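Side-chain contacts in GphF Dehydratase 1 (Archangium violaceum, PDB 6MBF), which serves as a dehydratase domain of the gephyronic acid polyketide synthase, where it probably removes water from the growing chain and rearranges the resulting olefin: residues D33-L38 against A194-H199; T53-A58 against E77-W82; F207-A212 against V242-R247; H249-T254 against Q258-D263. All coordinates share one frame; numbering follows the deposited sequence.

Overall arrangement
The chain has the double hotdog arrangement of polyketide synthase dehydratases, and the four contacts sample its core, a buried link between its two parts and its periphery. Contacts 2 and 3 are equivalent in kind: each lays a helix, 52-65 or 200-214, against a strand mainly through apolar side chains, with no hydrogen bond across, and Leu55 meets Phe207 where the two helices' contacts touch. Contact 1 is also buried but joins two loops, one from each family region, and reaches contact 2 through Tyr37 and Thr53. Contact 4 lies nearer the surface, at the loop between strands 241-248 and 259-267; here hydrogen bonds and bridging water join the packing of methyl and proline carbons on imidazoles.

Contact 1 (D33-L38 against A194-H199); sequences DRPAYL and ASYELH
The phenol oxygen of Tyr196 reaches across to the ring of Pro35, with OH lying 3.4 Å from CG of Pro35 and 3.5 Å from its CB. The same oxygen comes to the edge of the Tyr37 ring, near its plane, at 4.0 Å from CE2 of Tyr37. No hydrogen bond crosses between the loops, so these are van der Waals contacts, and the two aromatic side chains meet at an oblique angle. The hydroxyl of Tyr37 is engaged by Thr53 on helix 52-65.

Behind this first shell, the proline follows a cis peptide bond, and its O accepts a hydrogen bond from Leu38 N (N to O 3.0 Å), which begins the short 3-10 turn bearing Tyr37. Tyr37 places CG between its backbone N and carbonyl carbon (chi1 85°), which sets the CE2 edge of the ring beside Tyr196. On the far side, CE2 of Tyr196 lies above the rim of the His199 ring. Histidine suits that N-cap place because ND1 accepts from Ala201 N while NE2 pairs with Glu192. The contact thus sits between the two long helices: Tyr196 leans on Glu56 of helix 52-65, and Tyr37 packs on Pro200 at the start of helix 200-214.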
loop_
_atom_site.group_PDB
_atom_site.type_symbol
_atom_site.label_atom_id
_atom_site.label_comp_id
_atom_site.label_asym_id
_atom_site.label_seq_id
_atom_site.Cartn_x
_atom_site.Cartn_y
_atom_site.Cartn_z
ATOM N N ASP A 33 -2.847 -2.272 17.286
ATOM C CA ASP A 33 -4.035 -3.092 17.482
ATOM C C ASP A 33 -5.231 -2.668 16.632
ATOM O O ASP A 33 -6.192 -3.440 16.525
ATOM C CB ASP A 33 -4.454 -3.066 18.957
ATOM C CG ASP A 33 -3.371 -3.586 19.870
ATOM O OD1 ASP A 33 -2.751 -4.616 19.517
ATOM O OD2 ASP A 33 -3.137 -2.961 20.926
ATOM N N ARG A 34 -5.216 -1.472 16.042
ATOM C CA ARG A 34 -6.396 -0.994 15.328
ATOM C C ARG A 34 -6.007 0.071 14.313
ATOM O O ARG A 34 -5.541 1.144 14.706
ATOM C CB ARG A 34 -7.434 -0.415 16.293
ATOM C CG ARG A 34 -8.790 -0.169 15.630
ATOM C CD ARG A 34 -9.386 1.193 15.955
ATOM N NE ARG A 34 -8.531 2.304 15.529
ATOM C CZ ARG A 34 -8.556 2.874 14.325
ATOM N NH1 ARG A 34 -9.389 2.451 13.377
ATOM N NH2 ARG A 34 -7.733 3.882 14.063
ATOM N N PRO A 35 -6.155 -0.185 13.002
ATOM C CA PRO A 35 -6.485 -1.477 12.386
ATOM C C PRO A 35 -5.458 -2.557 12.717
ATOM O O PRO A 35 -4.266 -2.262 12.839
ATOM C CB PRO A 35 -6.474 -1.168 10.883
ATOM C CG PRO A 35 -6.739 0.289 10.799
ATOM C CD PRO A 35 -6.063 0.891 11.997
ATOM N N ALA A 36 -5.935 -3.793 12.873
ATOM C CA ALA A 36 -5.091 -4.861 13.405
ATOM C C ALA A 36 -3.896 -5.162 12.507
ATOM O O ALA A 36 -2.844 -5.580 13.009
ATOM C CB ALA A 36 -5.920 -6.127 13.611
ATOM N N TYR A 37 -4.025 -4.960 11.192
ATOM C CA TYR A 37 -2.909 -5.273 10.302
ATOM C C TYR A 37 -1.705 -4.371 10.548
ATOM O O TYR A 37 -0.595 -4.716 10.122
ATOM C CB TYR A 37 -3.332 -5.177 8.825
ATOM C CG TYR A 37 -3.252 -3.778 8.247
ATOM C CD1 TYR A 37 -2.076 -3.307 7.658
ATOM C CD2 TYR A 37 -4.350 -2.928 8.275
ATOM C CE1 TYR A 37 -1.994 -2.021 7.137
ATOM C CE2 TYR A 37 -4.276 -1.647 7.744
ATOM C CZ TYR A 37 -3.102 -1.198 7.185
ATOM O OH TYR A 37 -3.035 0.077 6.677
ATOM N N LEU A 38 -1.904 -3.216 11.187
ATOM C CA LEU A 38 -0.801 -2.340 11.563
ATOM C C LEU A 38 0.128 -2.971 12.590
ATOM O O LEU A 38 1.226 -2.449 12.798
ATOM C CB LEU A 38 -1.325 -1.011 12.116
ATOM C CG LEU A 38 -2.074 -0.078 11.156
ATOM C CD1 LEU A 38 -2.377 1.224 11.878
ATOM C CD2 LEU A 38 -1.274 0.174 9.879
ATOM N N ALA A 194 -16.352 -2.472 3.083
ATOM C CA ALA A 194 -16.995 -1.166 3.112
ATOM C C ALA A 194 -16.119 -0.090 3.738
ATOM O O ALA A 194 -16.466 1.093 3.656
ATOM C CB ALA A 194 -18.323 -1.249 3.867
ATOM N N SER A 195 -14.996 -0.460 4.351
ATOM C CA SER A 195 -14.237 0.497 5.142
ATOM C C SER A 195 -13.126 1.186 4.367
ATOM O O SER A 195 -12.729 2.294 4.748
ATOM C CB SER A 195 -13.629 -0.191 6.371
ATOM O OG SER A 195 -14.644 -0.648 7.245
ATOM N N TYR A 196 -12.613 0.565 3.310
ATOM C CA TYR A 196 -11.448 1.061 2.591
ATOM C C TYR A 196 -11.782 1.277 1.121
ATOM O O TYR A 196 -12.624 0.578 0.546
ATOM C CB TYR A 196 -10.265 0.077 2.674
ATOM C CG TYR A 196 -9.715 -0.143 4.063
ATOM C CD1 TYR A 196 -8.848 0.774 4.648
ATOM C CD2 TYR A 196 -10.057 -1.276 4.790
ATOM C CE1 TYR A 196 -8.335 0.563 5.936
ATOM C CE2 TYR A 196 -9.554 -1.498 6.061
ATOM C CZ TYR A 196 -8.693 -0.577 6.633
ATOM O OH TYR A 196 -8.192 -0.794 7.900
ATOM N N GLU A 197 -11.084 2.222 0.493
ATOM C CA GLU A 197 -11.170 2.300 -0.956
ATOM C C GLU A 197 -10.543 1.064 -1.585
ATOM O O GLU A 197 -11.174 0.379 -2.396
ATOM C CB GLU A 197 -10.508 3.579 -1.463
ATOM C CG GLU A 197 -10.913 4.835 -0.674
ATOM C CD GLU A 197 -12.397 5.188 -0.834
ATOM O OE1 GLU A 197 -12.909 6.022 -0.056
ATOM O OE2 GLU A 197 -13.059 4.628 -1.720
ATOM N N LEU A 198 -9.303 0.757 -1.205
ATOM C CA LEU A 198 -8.646 -0.496 -1.578
ATOM C C LEU A 198 -7.954 -1.028 -0.333
ATOM O O LEU A 198 -7.017 -0.399 0.172
ATOM C CB LEU A 198 -7.643 -0.283 -2.707
ATOM C CG LEU A 198 -6.963 -1.556 -3.199
ATOM C CD1 LEU A 198 -7.985 -2.524 -3.789
ATOM C CD2 LEU A 198 -5.908 -1.215 -4.212
ATOM N N HIS A 199 -8.413 -2.172 0.170
ATOM C CA HIS A 199 -7.907 -2.661 1.441
ATOM C C HIS A 199 -6.378 -2.739 1.417
ATOM O O HIS A 199 -5.806 -3.345 0.499
ATOM C CB HIS A 199 -8.498 -4.034 1.771
ATOM C CG HIS A 199 -8.444 -4.360 3.229
ATOM N ND1 HIS A 199 -7.265 -4.363 3.943
ATOM C CD2 HIS A 199 -9.422 -4.669 4.113
ATOM C CE1 HIS A 199 -7.520 -4.658 5.205
ATOM N NE2 HIS A 199 -8.822 -4.842 5.336
#

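Contact 2 (T53-A58 against E77-W82); sequences TYLEMA and EDVTVW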
loop_
_atom_site.group_PDB
_atom_site.type_symbol
_atom_site.label_atom_id
_atom_site.label_comp_id
_atom_site.label_asym_id
_atom_site.label_seq_id
_atom_site.Cartn_x
_atom_site.Cartn_y
_atom_site.Cartn_z
ATOM N N THR A 53 -0.523 1.694 3.496
ATOM C CA THR A 53 -1.347 2.521 4.367
ATOM C C THR A 53 -1.470 3.938 3.823
ATOM O O THR A 53 -2.567 4.508 3.788
ATOM C CB THR A 53 -0.739 2.542 5.772
ATOM O OG1 THR A 53 -0.592 1.193 6.250
ATOM C CG2 THR A 53 -1.611 3.348 6.734
ATOM N N TYR A 54 -0.350 4.505 3.368
ATOM C CA TYR A 54 -0.348 5.880 2.874
ATOM C C TYR A 54 -1.080 5.986 1.544
ATOM O O TYR A 54 -1.769 6.981 1.287
ATOM C CB TYR A 54 1.092 6.379 2.731
ATOM C CG TYR A 54 1.916 6.128 3.971
ATOM C CD1 TYR A 54 1.439 6.495 5.223
ATOM C CD2 TYR A 54 3.155 5.497 3.897
ATOM C CE1 TYR A 54 2.179 6.256 6.373
ATOM C CE2 TYR A 54 3.906 5.252 5.045
ATOM C CZ TYR A 54 3.413 5.635 6.278
ATOM O OH TYR A 54 4.151 5.393 7.421
ATOM N N LEU A 55 -0.939 4.980 0.681
ATOM C CA LEU A 55 -1.670 5.004 -0.583
ATOM C C LEU A 55 -3.175 4.971 -0.340
ATOM O O LEU A 55 -3.934 5.704 -0.992
ATOM C CB LEU A 55 -1.234 3.829 -1.458
ATOM C CG LEU A 55 0.237 3.814 -1.887
ATOM C CD1 LEU A 55 0.530 2.602 -2.763
ATOM C CD2 LEU A 55 0.565 5.102 -2.631
ATOM N N GLU A 56 -3.626 4.139 0.608
ATOM C CA GLU A 56 -5.051 4.087 0.927
ATOM C C GLU A 56 -5.538 5.418 1.493
ATOM O O GLU A 56 -6.600 5.916 1.106
ATOM C CB GLU A 56 -5.351 2.946 1.908
ATOM C CG GLU A 56 -6.743 3.049 2.577
ATOM C CD GLU A 56 -7.922 2.961 1.602
ATOM O OE1 GLU A 56 -7.746 2.620 0.407
ATOM O OE2 GLU A 56 -9.054 3.235 2.046
ATOM N N MET A 57 -4.778 6.002 2.422
ATOM C CA MET A 57 -5.172 7.293 2.975
ATOM C C MET A 57 -5.319 8.339 1.875
ATOM O O MET A 57 -6.266 9.136 1.886
ATOM C CB MET A 57 -4.157 7.735 4.018
ATOM C CG MET A 57 -4.194 6.873 5.282
ATOM S SD MET A 57 -2.851 7.242 6.427
ATOM C CE MET A 57 -3.343 8.861 7.024
ATOM N N ALA A 58 -4.410 8.328 0.899
ATOM C CA ALA A 58 -4.475 9.295 -0.194
ATOM C C ALA A 58 -5.671 9.035 -1.106
ATOM O O ALA A 58 -6.353 9.981 -1.521
ATOM C CB ALA A 58 -3.173 9.277 -0.990
ATOM N N GLU A 77 -0.498 10.339 -7.385
ATOM C CA GLU A 77 0.723 10.407 -8.182
ATOM C C GLU A 77 1.874 10.960 -7.350
ATOM O O GLU A 77 1.673 11.598 -6.313
ATOM C CB GLU A 77 0.522 11.271 -9.443
ATOM C CG GLU A 77 -0.415 10.662 -10.473
ATOM C CD GLU A 77 -0.589 11.542 -11.698
ATOM O OE1 GLU A 77 -0.959 11.012 -12.769
ATOM O OE2 GLU A 77 -0.355 12.762 -11.589
ATOM N N ASP A 78 3.097 10.695 -7.826
ATOM C CA ASP A 78 4.306 11.325 -7.286
ATOM C C ASP A 78 4.479 11.024 -5.803
ATOM O O ASP A 78 4.797 11.914 -5.012
ATOM C CB ASP A 78 4.296 12.847 -7.490
ATOM C CG ASP A 78 4.491 13.264 -8.924
ATOM O OD1 ASP A 78 3.992 14.356 -9.279
ATOM O OD2 ASP A 78 5.141 12.521 -9.687
ATOM N N VAL A 79 4.239 9.774 -5.410
ATOM C CA VAL A 79 4.287 9.412 -3.996
ATOM C C VAL A 79 5.729 9.158 -3.590
ATOM O O VAL A 79 6.451 8.400 -4.248
ATOM C CB VAL A 79 3.418 8.177 -3.710
ATOM C CG1 VAL A 79 3.481 7.817 -2.226
ATOM C CG2 VAL A 79 1.991 8.424 -4.151
ATOM N N THR A 80 6.141 9.780 -2.491
ATOM C CA THR A 80 7.419 9.515 -1.849
ATOM C C THR A 80 7.161 9.135 -0.397
ATOM O O THR A 80 6.401 9.819 0.296
ATOM C CB THR A 80 8.340 10.749 -1.930
ATOM O OG1 THR A 80 8.673 11.023 -3.301
ATOM C CG2 THR A 80 9.626 10.528 -1.128
ATOM N N VAL A 81 7.782 8.044 0.054
ATOM C CA VAL A 81 7.813 7.683 1.471
ATOM C C VAL A 81 9.095 8.249 2.074
ATOM O O VAL A 81 10.199 7.852 1.690
ATOM C CB VAL A 81 7.741 6.161 1.663
ATOM C CG1 VAL A 81 7.839 5.798 3.143
ATOM C CG2 VAL A 81 6.472 5.602 1.042
ATOM N N TRP A 82 8.951 9.171 3.027
ATOM C CA TRP A 82 10.082 9.898 3.598
ATOM C C TRP A 82 10.697 9.231 4.824
ATOM O O TRP A 82 11.927 9.173 4.942
ATOM C CB TRP A 82 9.643 11.316 3.955
ATOM C CG TRP A 82 9.226 12.076 2.751
ATOM C CD1 TRP A 82 7.954 12.266 2.297
ATOM C CD2 TRP A 82 10.090 12.713 1.805
ATOM N NE1 TRP A 82 7.974 13.007 1.143
ATOM C CE2 TRP A 82 9.273 13.296 0.822
ATOM C CE3 TRP A 82 11.477 12.861 1.707
ATOM C CZ2 TRP A 82 9.795 14.009 -0.257
ATOM C CZ3 TRP A 82 11.995 13.569 0.638
ATOM C CH2 TRP A 82 11.156 14.134 -0.331
#
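Tyr54, Val79 and Leu55 carry a helix-on-sheet contact of the hotdog fold, in which helix 52-65 lies against strand 73-81. The Tyr54 side chain sets out toward the strand, and its ring meets the CG2 methyl of Val81 obliquely, with CD2 of Tyr54 at 4.4 Å from it. This is a loose apolar touch; the ring is also packed against His123 and Ala124 of strand 121-131 and Ile106 of strand 103-109, so a large flat side chain suits a place where several strands must be bridged.

One residue along the helix, Leu55 leaves the helix to one side of the strand, but the end of its side chain comes nearer. CG stands beside the backbone N (chi1 -63°); CD1 continues the extended line of the chain, while CD2, the other branch, is the methyl that meets Val79. Leu55 also touches Leu203 of helix 200-214, so it joins the strand to the second long helix. Valine is apt on the strand, since its beta-branching agrees with extended backbone and offers two methyls close to the main chain. Both are used: CD2 of Leu55 lies 3.9 Å from CG2 of Val79 and 4.0 Å from CG1 of Val79.

Contact 3 (F207-A212 against V242-R247); sequences FQCVFA and VRVHLR
Leu246 drives one methyl into the surface of helix 200-214, where it settles between Cys209 and Val210. Its CD2 is 3.5 Å from CB of Cys209, tighter than usual for two carbons, and 3.6 Å from the backbone N of Val210, so the methyl rests on the main chain of the helix as well as on side chains. From the next residue along the helix, the CG2 methyl of Val210 comes to 3.9 Å from CD2 of Leu246, the two side chains crossing at a slant. Leu246 gets there through an uncommon shape: CG lies between the backbone N and the carbonyl carbon (chi1 72°), and the second torsion is near a right angle (chi2 89°), a combination that lays CD2 on the helix.

Two residues back along the strand, Val244 also directs its side chain at the helix. Its CG1 methyl stands 4.2 Å from SG of Cys209, whose side chain points toward the strand. Cys209 also touches Ile169 and Leu172 of strand 169-175, and a compact side chain suits a place with neighbours from more than one strand.

Helix and strand run 48° apart, with axes 9.0 Å from each other, a spacing that short or branched side chains can span. This is the central helix packing on the sheet of the second hotdog. The intervening His245 and the following Arg247 instead pair with Glu178, so the strand alternates apolar and polar residues. With no hydrogen bond across it, the interface depends on shape complementarity and the burial of hydrocarbon and sulfur.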
loop_
_atom_site.group_PDB
_atom_site.type_symbol
_atom_site.label_atom_id
_atom_site.label_comp_id
_atom_site.label_asym_id
_atom_site.label_seq_id
_atom_site.Cartn_x
_atom_site.Cartn_y
_atom_site.Cartn_z
ATOM N N PHE A 207 1.813 -6.372 -3.854
ATOM C CA PHE A 207 3.223 -6.008 -3.791
ATOM C C PHE A 207 4.073 -7.190 -3.338
ATOM O O PHE A 207 5.207 -7.348 -3.803
ATOM C CB PHE A 207 3.423 -4.802 -2.867
ATOM C CG PHE A 207 2.842 -3.498 -3.397
ATOM C CD1 PHE A 207 2.204 -3.428 -4.636
ATOM C CD2 PHE A 207 2.930 -2.344 -2.633
ATOM C CE1 PHE A 207 1.669 -2.207 -5.107
ATOM C CE2 PHE A 207 2.405 -1.136 -3.093
ATOM C CZ PHE A 207 1.777 -1.064 -4.320
ATOM N N GLN A 208 3.528 -8.058 -2.475
ATOM C CA GLN A 208 4.284 -9.237 -2.057
ATOM C C GLN A 208 4.502 -10.218 -3.211
ATOM O O GLN A 208 5.476 -10.983 -3.191
ATOM C CB GLN A 208 3.588 -9.924 -0.877
ATOM C CG GLN A 208 3.731 -9.183 0.465
ATOM C CD GLN A 208 3.534 -10.118 1.627
ATOM O OE1 GLN A 208 4.166 -11.178 1.686
ATOM N NE2 GLN A 208 2.642 -9.757 2.550
ATOM N N CYS A 209 3.621 -10.220 -4.219
ATOM C CA CYS A 209 3.894 -10.974 -5.440
ATOM C C CYS A 209 5.187 -10.501 -6.096
ATOM O O CYS A 209 5.959 -11.314 -6.623
ATOM C CB CYS A 209 2.726 -10.851 -6.421
ATOM S SG CYS A 209 1.191 -11.648 -5.889
ATOM N N VAL A 210 5.446 -9.190 -6.074
ATOM C CA VAL A 210 6.717 -8.689 -6.594
ATOM C C VAL A 210 7.866 -9.207 -5.742
ATOM O O VAL A 210 8.900 -9.644 -6.271
ATOM C CB VAL A 210 6.728 -7.148 -6.661
ATOM C CG1 VAL A 210 8.020 -6.664 -7.346
ATOM C CG2 VAL A 210 5.504 -6.616 -7.377
ATOM N N PHE A 211 7.695 -9.179 -4.414
ATOM C CA PHE A 211 8.719 -9.703 -3.507
ATOM C C PHE A 211 9.043 -11.157 -3.820
ATOM O O PHE A 211 10.217 -11.553 -3.837
ATOM C CB PHE A 211 8.249 -9.605 -2.054
ATOM C CG PHE A 211 8.102 -8.202 -1.526
ATOM C CD1 PHE A 211 8.636 -7.107 -2.189
ATOM C CD2 PHE A 211 7.454 -7.998 -0.317
ATOM C CE1 PHE A 211 8.504 -5.829 -1.652
ATOM C CE2 PHE A 211 7.313 -6.723 0.215
ATOM C CZ PHE A 211 7.842 -5.645 -0.456
ATOM N N ALA A 212 8.008 -11.971 -4.044
ATOM C CA ALA A 212 8.214 -13.394 -4.291
ATOM C C ALA A 212 9.044 -13.625 -5.547
ATOM O O ALA A 212 9.851 -14.557 -5.599
ATOM C CB ALA A 212 6.863 -14.110 -4.394
ATOM N N VAL A 242 -8.669 -10.176 -6.437
ATOM C CA VAL A 242 -8.200 -9.783 -7.761
ATOM C C VAL A 242 -7.241 -10.831 -8.304
ATOM O O VAL A 242 -6.680 -11.647 -7.565
ATOM C CB VAL A 242 -7.476 -8.410 -7.787
ATOM C CG1 VAL A 242 -8.415 -7.264 -7.395
ATOM C CG2 VAL A 242 -6.244 -8.443 -6.897
ATOM N N ARG A 243 -7.064 -10.796 -9.613
ATOM C CA ARG A 243 -5.878 -11.340 -10.249
ATOM C C ARG A 243 -4.994 -10.164 -10.629
ATOM O O ARG A 243 -5.478 -9.152 -11.141
ATOM C CB ARG A 243 -6.230 -12.181 -11.477
ATOM C CG ARG A 243 -7.002 -13.451 -11.133
ATOM C CD ARG A 243 -7.072 -14.357 -12.360
ATOM N NE ARG A 243 -7.749 -15.623 -12.076
ATOM C CZ ARG A 243 -9.058 -15.824 -12.208
ATOM N NH1 ARG A 243 -9.858 -14.847 -12.621
ATOM N NH2 ARG A 243 -9.572 -17.012 -11.920
ATOM N N VAL A 244 -3.706 -10.274 -10.343
ATOM C CA VAL A 244 -2.793 -9.157 -10.537
ATOM C C VAL A 244 -1.702 -9.580 -11.507
ATOM O O VAL A 244 -1.116 -10.658 -11.360
ATOM C CB VAL A 244 -2.192 -8.664 -9.208
ATOM C CG1 VAL A 244 -1.583 -9.819 -8.406
ATOM C CG2 VAL A 244 -1.172 -7.563 -9.475
ATOM N N HIS A 245 -1.456 -8.750 -12.511
ATOM C CA HIS A 245 -0.309 -8.917 -13.389
ATOM C C HIS A 245 0.767 -7.926 -12.962
ATOM O O HIS A 245 0.477 -6.747 -12.743
ATOM C CB HIS A 245 -0.712 -8.697 -14.849
ATOM C CG HIS A 245 0.430 -8.789 -15.805
ATOM N ND1 HIS A 245 0.663 -7.839 -16.774
ATOM C CD2 HIS A 245 1.426 -9.699 -15.921
ATOM C CE1 HIS A 245 1.743 -8.170 -17.460
ATOM N NE2 HIS A 245 2.227 -9.291 -16.959
ATOM N N LEU A 246 2.004 -8.403 -12.817
ATOM C CA LEU A 246 3.107 -7.535 -12.424
ATOM C C LEU A 246 4.261 -7.699 -13.400
ATOM O O LEU A 246 4.449 -8.769 -13.988
ATOM C CB LEU A 246 3.586 -7.827 -10.990
ATOM C CG LEU A 246 4.357 -9.133 -10.761
ATOM C CD1 LEU A 246 5.869 -8.955 -10.973
ATOM C CD2 LEU A 246 4.117 -9.637 -9.374
ATOM N N ARG A 247 5.030 -6.626 -13.573
ATOM C CA ARG A 247 6.224 -6.664 -14.415
ATOM C C ARG A 247 7.358 -5.931 -13.710
ATOM O O ARG A 247 7.264 -4.729 -13.448
ATOM C CB ARG A 247 5.962 -6.054 -15.801
ATOM C CG ARG A 247 7.228 -5.982 -16.671
ATOM C CD ARG A 247 6.964 -5.403 -18.077
ATOM N NE ARG A 247 6.040 -6.222 -18.859
ATOM C CZ ARG A 247 4.893 -5.792 -19.384
ATOM N NH1 ARG A 247 4.501 -4.532 -19.216
ATOM N NH2 ARG A 247 4.133 -6.627 -20.084
#

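Contact 4 (H249-T254 against Q258-D263); sequences HPPRST and QTHTAD
His249 sets its imidazole beside the backbone N (chi1 -69°) and Asp263 turns its carboxylate by a similar first torsion (chi1 -52°), bringing ring and carboxylate together. NE2 of His249 donates to OD2 of Asp263 at 2.9 Å with an N-H...O angle of 155°. The oxygen lies near the imidazole plane, whereas the nitrogen stands above the carboxylate plane. OD1 of Asp263 accepts from Ala279 N, so both carboxylate oxygens are held.

Over one imidazole face, CG2 of Thr261 makes a CH-pi contact, 3.6 Å from the ring centroid of His249. A backbone bond from His249 N to Thr261 O (2.8 Å) ties the loop to strand 259-267. Water 1 donates to His249 O at 2.8 Å, accepts from Thr261 N and also bonds to His260 ND1, while NE2 of His260 is hydrogen-bonded to Glu218. Pro251 packs its CB 3.7 Å from CE1 of His260.

With an alanine in place of His249, OD2 of Asp263 would probably lose this donor and the CG2 methyl of Thr261 the face it packs on. A flat ring with an N-H at its rim suits the place, and the neighbouring carboxylate would be expected to stabilise a protonated imidazole.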
loop_
_atom_site.group_PDB
_atom_site.type_symbol
_atom_site.label_atom_id
_atom_site.label_comp_id
_atom_site.label_asym_id
_atom_site.label_seq_id
_atom_site.Cartn_x
_atom_site.Cartn_y
_atom_site.Cartn_z
ATOM N N HIS A 249 10.969 -4.220 -13.718
ATOM C CA HIS A 249 11.883 -3.581 -14.642
ATOM C C HIS A 249 13.215 -4.332 -14.641
ATOM O O HIS A 249 13.523 -5.056 -13.693
ATOM C CB HIS A 249 12.089 -2.116 -14.252
ATOM C CG HIS A 249 10.880 -1.259 -14.459
ATOM N ND1 HIS A 249 10.949 0.115 -14.532
ATOM C CD2 HIS A 249 9.573 -1.580 -14.615
ATOM C CE1 HIS A 249 9.737 0.606 -14.719
ATOM N NE2 HIS A 249 8.883 -0.400 -14.774
ATOM N N PRO A 250 14.015 -4.187 -15.695
ATOM C CA PRO A 250 15.315 -4.868 -15.734
ATOM C C PRO A 250 16.186 -4.440 -14.567
ATOM O O PRO A 250 16.378 -3.238 -14.331
ATOM C CB PRO A 250 15.916 -4.425 -17.081
ATOM C CG PRO A 250 15.085 -3.284 -17.544
ATOM C CD PRO A 250 13.724 -3.478 -16.951
ATOM N N PRO A 251 16.703 -5.392 -13.801
ATOM C CA PRO A 251 17.538 -5.048 -12.648
ATOM C C PRO A 251 18.945 -4.670 -13.086
ATOM O O PRO A 251 19.408 -5.026 -14.169
ATOM C CB PRO A 251 17.554 -6.336 -11.814
ATOM C CG PRO A 251 16.741 -7.347 -12.579
ATOM C CD PRO A 251 16.578 -6.844 -13.974
ATOM N N ARG A 252 19.628 -3.932 -12.215
ATOM C CA ARG A 252 20.989 -3.534 -12.549
ATOM C C ARG A 252 21.972 -4.681 -12.358
ATOM O O ARG A 252 23.007 -4.719 -13.032
ATOM C CB ARG A 252 21.401 -2.307 -11.724
ATOM C CG ARG A 252 21.325 -2.487 -10.214
ATOM C CD ARG A 252 22.647 -2.982 -9.623
ATOM N NE ARG A 252 22.544 -3.300 -8.199
ATOM C CZ ARG A 252 22.897 -2.474 -7.218
ATOM N NH1 ARG A 252 23.383 -1.273 -7.501
ATOM N NH2 ARG A 252 22.770 -2.850 -5.952
ATOM N N SER A 253 21.663 -5.629 -11.471
ATOM C CA SER A 253 22.550 -6.743 -11.163
ATOM C C SER A 253 21.775 -8.052 -11.212
ATOM O O SER A 253 20.605 -8.106 -10.817
ATOM C CB SER A 253 23.198 -6.571 -9.783
ATOM O OG SER A 253 23.989 -7.697 -9.441
ATOM N N THR A 254 22.427 -9.099 -11.726
ATOM C CA THR A 254 21.890 -10.453 -11.640
ATOM C C THR A 254 22.246 -11.130 -10.328
ATOM O O THR A 254 21.796 -12.254 -10.080
ATOM C CB THR A 254 22.406 -11.321 -12.796
ATOM O OG1 THR A 254 23.837 -11.406 -12.723
ATOM C CG2 THR A 254 21.997 -10.739 -14.134
ATOM N N GLN A 258 20.103 -3.197 -4.787
ATOM C CA GLN A 258 19.583 -2.323 -3.744
ATOM C C GLN A 258 18.184 -1.820 -4.064
ATOM O O GLN A 258 17.450 -1.450 -3.141
ATOM C CB GLN A 258 20.505 -1.123 -3.525
ATOM C CG GLN A 258 21.831 -1.478 -2.876
ATOM C CD GLN A 258 21.657 -2.210 -1.557
ATOM O OE1 GLN A 258 20.938 -1.753 -0.665
ATOM N NE2 GLN A 258 22.311 -3.359 -1.431
ATOM N N THR A 259 17.805 -1.791 -5.343
ATOM C CA THR A 259 16.508 -1.268 -5.747
ATOM C C THR A 259 15.895 -2.138 -6.833
ATOM O O THR A 259 16.597 -2.827 -7.585
ATOM C CB THR A 259 16.590 0.175 -6.269
ATOM O OG1 THR A 259 17.453 0.218 -7.411
ATOM C CG2 THR A 259 17.115 1.118 -5.196
ATOM N N HIS A 260 14.565 -2.096 -6.897
ATOM C CA HIS A 260 13.790 -2.650 -7.997
ATOM C C HIS A 260 12.650 -1.691 -8.304
ATOM O O HIS A 260 12.275 -0.857 -7.472
ATOM C CB HIS A 260 13.208 -4.032 -7.679
ATOM C CG HIS A 260 14.194 -5.146 -7.795
ATOM N ND1 HIS A 260 14.555 -5.690 -9.007
ATOM C CD2 HIS A 260 14.875 -5.839 -6.851
ATOM C CE1 HIS A 260 15.426 -6.663 -8.808
ATOM N NE2 HIS A 260 15.638 -6.773 -7.508
ATOM N N THR A 261 12.101 -1.827 -9.505
ATOM C CA THR A 261 10.918 -1.079 -9.920
ATOM C C THR A 261 9.943 -2.054 -10.564
ATOM O O THR A 261 10.362 -3.001 -11.236
ATOM C CB THR A 261 11.278 0.058 -10.893
ATOM O OG1 THR A 261 12.252 0.920 -10.294
ATOM C CG2 THR A 261 10.045 0.892 -11.250
ATOM N N ALA A 262 8.643 -1.849 -10.339
ATOM C CA ALA A 262 7.639 -2.740 -10.900
ATOM C C ALA A 262 6.391 -1.954 -11.276
ATOM O O ALA A 262 6.066 -0.934 -10.656
ATOM C CB ALA A 262 7.269 -3.864 -9.917
ATOM N N ASP A 263 5.695 -2.453 -12.295
ATOM C CA ASP A 263 4.362 -2.007 -12.670
ATOM C C ASP A 263 3.369 -3.130 -12.385
ATOM O O ASP A 263 3.705 -4.313 -12.477
ATOM C CB ASP A 263 4.303 -1.625 -14.154
ATOM C CG ASP A 263 5.388 -0.654 -14.546
ATOM O OD1 ASP A 263 5.537 0.370 -13.851
ATOM O OD2 ASP A 263 6.091 -0.916 -15.547
HETATM O O HOH W 1 13.594 -3.949 -11.131
HETATM O O HOH W 2 17.905 -2.723 -10.014
#